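Local coordinates for biogenic amine-binding protein (Rhodnius prolixus, PDB 4GE1) that binds biogenic amines in the saliva of a blood-feeding insect, using a lipocalin barrel that here holds tryptamine, at residues Y120-V125 against E154-K159; S111-D116 against G158-K163. All coordinates share one frame; numbering follows the deposited sequence.

Contact 1: Y120-V125 against E154-K159; sequences YSVVHV and EAALGK. With TSS (2-(1H-indol-3-yl)ethanamine), chain E.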
loop_
_atom_site.group_PDB
_atom_site.type_symbol
_atom_site.label_atom_id
_atom_site.label_comp_id
_atom_site.label_asym_id
_atom_site.label_seq_id
_atom_site.Cartn_x
_atom_site.Cartn_y
_atom_site.Cartn_z
ATOM N N TYR A 120 1.370 -5.155 -11.669
ATOM C CA TYR A 120 2.001 -5.364 -10.370
ATOM C C TYR A 120 2.834 -4.172 -9.917
ATOM O O TYR A 120 3.302 -3.376 -10.728
ATOM C CB TYR A 120 2.908 -6.593 -10.427
ATOM C CG TYR A 120 4.247 -6.315 -11.094
ATOM C CD1 TYR A 120 5.364 -5.943 -10.342
ATOM C CD2 TYR A 120 4.388 -6.408 -12.472
ATOM C CE1 TYR A 120 6.589 -5.679 -10.955
ATOM C CE2 TYR A 120 5.606 -6.148 -13.093
ATOM C CZ TYR A 120 6.702 -5.783 -12.330
ATOM O OH TYR A 120 7.907 -5.526 -12.945
ATOM N N SER A 121 3.024 -4.069 -8.611
ATOM C CA SER A 121 3.999 -3.150 -8.046
ATOM C C SER A 121 4.579 -3.767 -6.783
ATOM O O SER A 121 3.920 -4.554 -6.111
ATOM C CB SER A 121 3.368 -1.795 -7.736
ATOM O OG SER A 121 2.323 -1.915 -6.791
ATOM N N VAL A 122 5.816 -3.417 -6.470
ATOM C CA VAL A 122 6.461 -3.916 -5.266
ATOM C C VAL A 122 6.910 -2.722 -4.433
ATOM O O VAL A 122 7.547 -1.801 -4.943
ATOM C CB VAL A 122 7.635 -4.827 -5.618
ATOM C CG1 VAL A 122 8.315 -5.331 -4.357
ATOM C CG2 VAL A 122 7.141 -5.986 -6.484
ATOM N N VAL A 123 6.549 -2.715 -3.157
ATOM C CA VAL A 123 6.713 -1.505 -2.369
ATOM C C VAL A 123 7.355 -1.775 -1.010
ATOM O O VAL A 123 7.231 -2.864 -0.452
ATOM C CB VAL A 123 5.354 -0.756 -2.196
ATOM C CG1 VAL A 123 4.410 -1.506 -1.233
ATOM C CG2 VAL A 123 5.574 0.681 -1.747
ATOM N N HIS A 124 8.070 -0.779 -0.503
ATOM C CA HIS A 124 8.531 -0.776 0.874
ATOM C C HIS A 124 7.930 0.440 1.568
ATOM O O HIS A 124 8.092 1.574 1.102
ATOM C CB HIS A 124 10.062 -0.731 0.932
ATOM C CG HIS A 124 10.606 -0.476 2.305
ATOM N ND1 HIS A 124 10.957 0.779 2.745
ATOM C CD2 HIS A 124 10.854 -1.323 3.334
ATOM C CE1 HIS A 124 11.403 0.699 3.990
ATOM N NE2 HIS A 124 11.349 -0.562 4.368
ATOM N N VAL A 125 7.206 0.197 2.658
ATOM C CA VAL A 125 6.586 1.267 3.430
ATOM C C VAL A 125 7.100 1.253 4.856
ATOM O O VAL A 125 7.185 0.196 5.478
ATOM C CB VAL A 125 5.068 1.135 3.472
ATOM C CG1 VAL A 125 4.455 2.366 4.135
ATOM C CG2 VAL A 125 4.515 0.937 2.072
ATOM N N GLU A 154 9.533 -11.615 -8.546
ATOM C CA GLU A 154 10.571 -12.354 -7.838
ATOM C C GLU A 154 11.878 -11.573 -7.871
ATOM O O GLU A 154 12.568 -11.448 -6.859
ATOM C CB GLU A 154 10.766 -13.729 -8.483
ATOM C CG GLU A 154 11.518 -14.734 -7.628
ATOM C CD GLU A 154 10.758 -15.114 -6.375
ATOM O OE1 GLU A 154 10.380 -16.300 -6.240
ATOM O OE2 GLU A 154 10.546 -14.227 -5.522
ATOM N N ALA A 155 12.205 -11.045 -9.045
ATOM C CA ALA A 155 13.413 -10.256 -9.225
ATOM C C ALA A 155 13.381 -9.009 -8.353
ATOM O O ALA A 155 14.331 -8.728 -7.620
ATOM C CB ALA A 155 13.581 -9.878 -10.686
ATOM N N ALA A 156 12.287 -8.261 -8.435
ATOM C CA ALA A 156 12.137 -7.055 -7.636
ATOM C C ALA A 156 12.376 -7.338 -6.154
ATOM O O ALA A 156 13.043 -6.562 -5.473
ATOM C CB ALA A 156 10.766 -6.443 -7.848
ATOM N N LEU A 157 11.827 -8.445 -5.661
ATOM C CA LEU A 157 12.012 -8.835 -4.267
ATOM C C LEU A 157 13.466 -9.238 -4.036
ATOM O O LEU A 157 13.973 -9.180 -2.915
ATOM C CB LEU A 157 11.075 -9.989 -3.890
ATOM C CG LEU A 157 9.562 -9.711 -3.878
ATOM C CD1 LEU A 157 8.770 -11.007 -3.817
ATOM C CD2 LEU A 157 9.182 -8.813 -2.717
ATOM N N GLY A 158 14.133 -9.650 -5.108
ATOM C CA GLY A 158 15.540 -10.003 -5.041
ATOM C C GLY A 158 16.391 -8.825 -4.609
ATOM O O GLY A 158 17.250 -8.949 -3.737
ATOM N N LYS A 159 16.144 -7.671 -5.221
ATOM C CA LYS A 159 16.894 -6.465 -4.903
ATOM C C LYS A 159 16.965 -6.215 -3.400
ATOM O O LYS A 159 17.966 -5.701 -2.901
ATOM C CB LYS A 159 16.264 -5.248 -5.576
ATOM C CG LYS A 159 16.537 -5.115 -7.061
ATOM C CD LYS A 159 15.773 -3.920 -7.616
ATOM C CE LYS A 159 15.861 -2.727 -6.666
ATOM N NZ LYS A 159 15.038 -1.566 -7.111
HETATM N N1 TSS E . -2.139 1.303 4.173
HETATM C CA TSS E . -0.904 1.390 4.913
HETATM C CB TSS E . 0.248 0.577 4.413
HETATM C CG TSS E . 0.419 0.445 2.932
HETATM C CD1 TSS E . 0.222 -0.702 2.176
HETATM N NE1 TSS E . 0.490 -0.431 0.882
HETATM C CE2 TSS E . 0.853 0.894 0.758
HETATM C CD2 TSS E . 0.822 1.457 2.008
HETATM C CZ2 TSS E . 1.215 1.675 -0.374
HETATM C CH2 TSS E . 1.554 3.016 -0.215
HETATM C CZ3 TSS E . 1.523 3.588 1.059
HETATM C CE3 TSS E . 1.160 2.821 2.171
#

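Contact 2: S111-D116 against G158-K163; sequences SYIDTD and GKVGLK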
loop_
_atom_site.group_PDB
_atom_site.type_symbol
_atom_site.label_atom_id
_atom_site.label_comp_id
_atom_site.label_asym_id
_atom_site.label_seq_id
_atom_site.Cartn_x
_atom_site.Cartn_y
_atom_site.Cartn_z
ATOM N N SER A 111 8.459 3.685 -0.855
ATOM C CA SER A 111 9.460 3.470 -1.900
ATOM C C SER A 111 9.046 2.356 -2.844
ATOM O O SER A 111 9.065 1.183 -2.471
ATOM C CB SER A 111 10.824 3.121 -1.282
ATOM O OG SER A 111 11.101 3.928 -0.154
ATOM N N TYR A 112 8.674 2.716 -4.065
ATOM C CA TYR A 112 8.350 1.707 -5.065
ATOM C C TYR A 112 9.609 1.126 -5.703
ATOM O O TYR A 112 10.357 1.808 -6.407
ATOM C CB TYR A 112 7.330 2.215 -6.098
ATOM C CG TYR A 112 5.916 2.096 -5.576
ATOM C CD1 TYR A 112 5.288 3.173 -4.970
ATOM C CD2 TYR A 112 5.233 0.886 -5.634
ATOM C CE1 TYR A 112 3.998 3.063 -4.465
ATOM C CE2 TYR A 112 3.940 0.762 -5.128
ATOM C CZ TYR A 112 3.328 1.856 -4.547
ATOM O OH TYR A 112 2.055 1.751 -4.030
ATOM N N ILE A 113 9.829 -0.149 -5.406
ATOM C CA ILE A 113 10.962 -0.905 -5.899
ATOM C C ILE A 113 10.824 -1.205 -7.389
ATOM O O ILE A 113 11.813 -1.164 -8.133
ATOM C CB ILE A 113 11.083 -2.216 -5.108
ATOM C CG1 ILE A 113 11.391 -1.909 -3.644
ATOM C CG2 ILE A 113 12.136 -3.121 -5.716
ATOM C CD1 ILE A 113 11.322 -3.117 -2.737
ATOM N N ASP A 114 9.594 -1.494 -7.817
ATOM C CA ASP A 114 9.300 -1.809 -9.215
ATOM C C ASP A 114 7.789 -1.822 -9.488
ATOM O O ASP A 114 6.983 -2.014 -8.573
ATOM C CB ASP A 114 9.908 -3.160 -9.597
ATOM C CG ASP A 114 9.869 -3.422 -11.095
ATOM O OD1 ASP A 114 9.892 -2.447 -11.877
ATOM O OD2 ASP A 114 9.825 -4.606 -11.492
ATOM N N THR A 115 7.417 -1.623 -10.751
ATOM C CA THR A 115 6.019 -1.711 -11.175
ATOM C C THR A 115 5.909 -1.645 -12.692
ATOM O O THR A 115 6.720 -0.996 -13.354
ATOM C CB THR A 115 5.170 -0.573 -10.592
ATOM O OG1 THR A 115 3.799 -0.758 -10.969
ATOM C CG2 THR A 115 5.657 0.775 -11.114
ATOM N N ASP A 116 4.908 -2.320 -13.246
ATOM C CA ASP A 116 4.631 -2.211 -14.672
ATOM C C ASP A 116 3.335 -1.433 -14.873
ATOM O O ASP A 116 2.797 -1.369 -15.981
ATOM C CB ASP A 116 4.555 -3.591 -15.329
ATOM C CG ASP A 116 3.331 -4.379 -14.901
ATOM O OD1 ASP A 116 2.643 -3.955 -13.945
ATOM O OD2 ASP A 116 3.064 -5.432 -15.520
ATOM N N GLY A 158 14.133 -9.650 -5.108
ATOM C CA GLY A 158 15.540 -10.003 -5.041
ATOM C C GLY A 158 16.391 -8.825 -4.609
ATOM O O GLY A 158 17.250 -8.949 -3.737
ATOM N N LYS A 159 16.144 -7.671 -5.221
ATOM C CA LYS A 159 16.894 -6.465 -4.903
ATOM C C LYS A 159 16.965 -6.215 -3.400
ATOM O O LYS A 159 17.966 -5.701 -2.901
ATOM C CB LYS A 159 16.264 -5.248 -5.576
ATOM C CG LYS A 159 16.537 -5.115 -7.061
ATOM C CD LYS A 159 15.773 -3.920 -7.616
ATOM C CE LYS A 159 15.861 -2.727 -6.666
ATOM N NZ LYS A 159 15.038 -1.566 -7.111
ATOM N N VAL A 160 15.906 -6.579 -2.682
ATOM C CA VAL A 160 15.804 -6.225 -1.269
ATOM C C VAL A 160 15.954 -7.423 -0.341
ATOM O O VAL A 160 15.491 -7.402 0.801
ATOM C CB VAL A 160 14.499 -5.450 -0.961
ATOM C CG1 VAL A 160 14.466 -4.156 -1.761
ATOM C CG2 VAL A 160 13.266 -6.309 -1.254
ATOM N N GLY A 161 16.616 -8.462 -0.843
ATOM C CA GLY A 161 16.969 -9.620 -0.043
ATOM C C GLY A 161 15.794 -10.505 0.316
ATOM O O GLY A 161 15.810 -11.179 1.347
ATOM N N LEU A 162 14.771 -10.513 -0.533
ATOM C CA LEU A 162 13.570 -11.284 -0.237
ATOM C C LEU A 162 13.186 -12.266 -1.339
ATOM O O LEU A 162 13.592 -12.126 -2.490
ATOM C CB LEU A 162 12.394 -10.356 0.076
ATOM C CG LEU A 162 12.504 -9.560 1.377
ATOM C CD1 LEU A 162 11.237 -8.750 1.642
ATOM C CD2 LEU A 162 12.795 -10.490 2.538
ATOM N N LYS A 163 12.407 -13.271 -0.957
ATOM C CA LYS A 163 11.845 -14.218 -1.906
ATOM C C LYS A 163 10.352 -14.339 -1.643
ATOM O O LYS A 163 9.914 -14.294 -0.492
ATOM C CB LYS A 163 12.524 -15.580 -1.773
ATOM C CG LYS A 163 13.987 -15.570 -2.206
ATOM C CD LYS A 163 14.646 -16.933 -2.061
ATOM C CE LYS A 163 15.088 -17.204 -0.630
ATOM N NZ LYS A 163 16.045 -18.357 -0.570
#

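Contact 1: Y120-V125 against E154-K159
Val-122, with chi1 at 179°, sets CG1 opposite its backbone N and CG2 opposite its carbonyl carbon, and the two methyls thereby address two successive residues of one helix. CG2 meets CB of Ala-156 at 3.9 Å. CG1 meets the CD2 methyl of Leu-157, also at 3.9 Å, and these two side chains cross at about a right angle. Leu-157 does not start out aimed at the strand; its chi1 of -66° places CG opposite the carbonyl carbon, and from there the CD2 branch extends to Val-122. Ala-156, by contrast, has CB directed toward the strand, and its short side chain goes with the closest backbone approach between 120-125 and 154-159, 6.9 Å from CA of Val-122 to CA of Ala-156.

This is the lipocalin plan of a helix lying against the outside of an antiparallel beta-barrel whose interior holds the ligand. Side chains alternate along strand 120-127: Val-122 faces helix 150-159, whereas Val-125 belongs to the tryptamine pocket. Its CG2 lies 3.7 Å from CD2 of the ligand indole, and its CG1 lies 3.9 Å from CE3. Asp-73 and Gln-139 supply hydrogen bonds to the same ligand, and Ser-121 OG is bonded to Gln-139 NE2, which makes Ser-121 a second-shell neighbour of the site. On the helix side, Leu-157 also packs on Val-138 of strand 130-140 and on Leu-164 and Leu-167 of the loops, which joins this contact to the neighbouring strand and the chain beyond the helix.

All three residues that touch between helix and strand are buried, and the closest approaches among them are all methyl to methyl. Between 120-125 and 154-159 the attraction is dispersion and exclusion of water, and shape alone, without a polar bond, sets the match of these three side chains.

Contact 2: S111-D116 against G158-K163
Where helix 150-159 ends against the outer wall of the lipocalin barrel, a Schellman motif closes it, and Lys-159 and Val-160 meet Ile-113 of strand 102-115. Gly-158 contributes its O, which accepts the N-H of Gly-161 at 3.0 Å. Lys-159 comes next: its chain bends at chi3 (42°) and passes Ile-113 in the opposite sense, laying CE 3.9 Å from Ile-113 CG2. Its NZ makes a weak hydrogen bond, 3.4 Å long, to Ile-113 O, and a second weak one to Asp-9 O; two backbone carbonyls therefore share the ammonium, each only loosely. Val-160 approaches Ile-113 tip to tip. Gly-161, at positive phi (72°), is the C-prime residue, and Leu-162 N completes the motif by bonding to Leu-157 O; Leu-162 then packs on Tyr-136, as Val-160 also does.

Across the contact, Ile-113 and Asp-114 form a classic beta bulge opposite Val-122. The carbonyl used by Lys-159 thus lies within the bulge. The tightest point is between methyls: Ile-113 CD1 stands 3.5 Å from Val-160 CG1, closer than ordinary van der Waals contact, with Val-160 CG2 4.0 Å from Ile-113 CD1.

Contacts 1 and 2 join helix 150-159 and the turn that ends it to two adjacent antiparallel strands of the barrel wall, and their centres are 2 Å apart. Contact 1 is core: its touching residues are buried and purely apolar. Contact 2 lies at the helix end and is only partly buried, with an exposed lysine adding weak polar bonding to its apolar pair. The strands themselves are tied by Tyr-120 OH to Asp-114 OD2 at 2.6 Å and Tyr-120 O to Thr-115 OG1 at 2.7 Å, both probable hydrogen bonds. Each strand segment also supplies a pocket residue, Val-125 in one and Tyr-112 in the other.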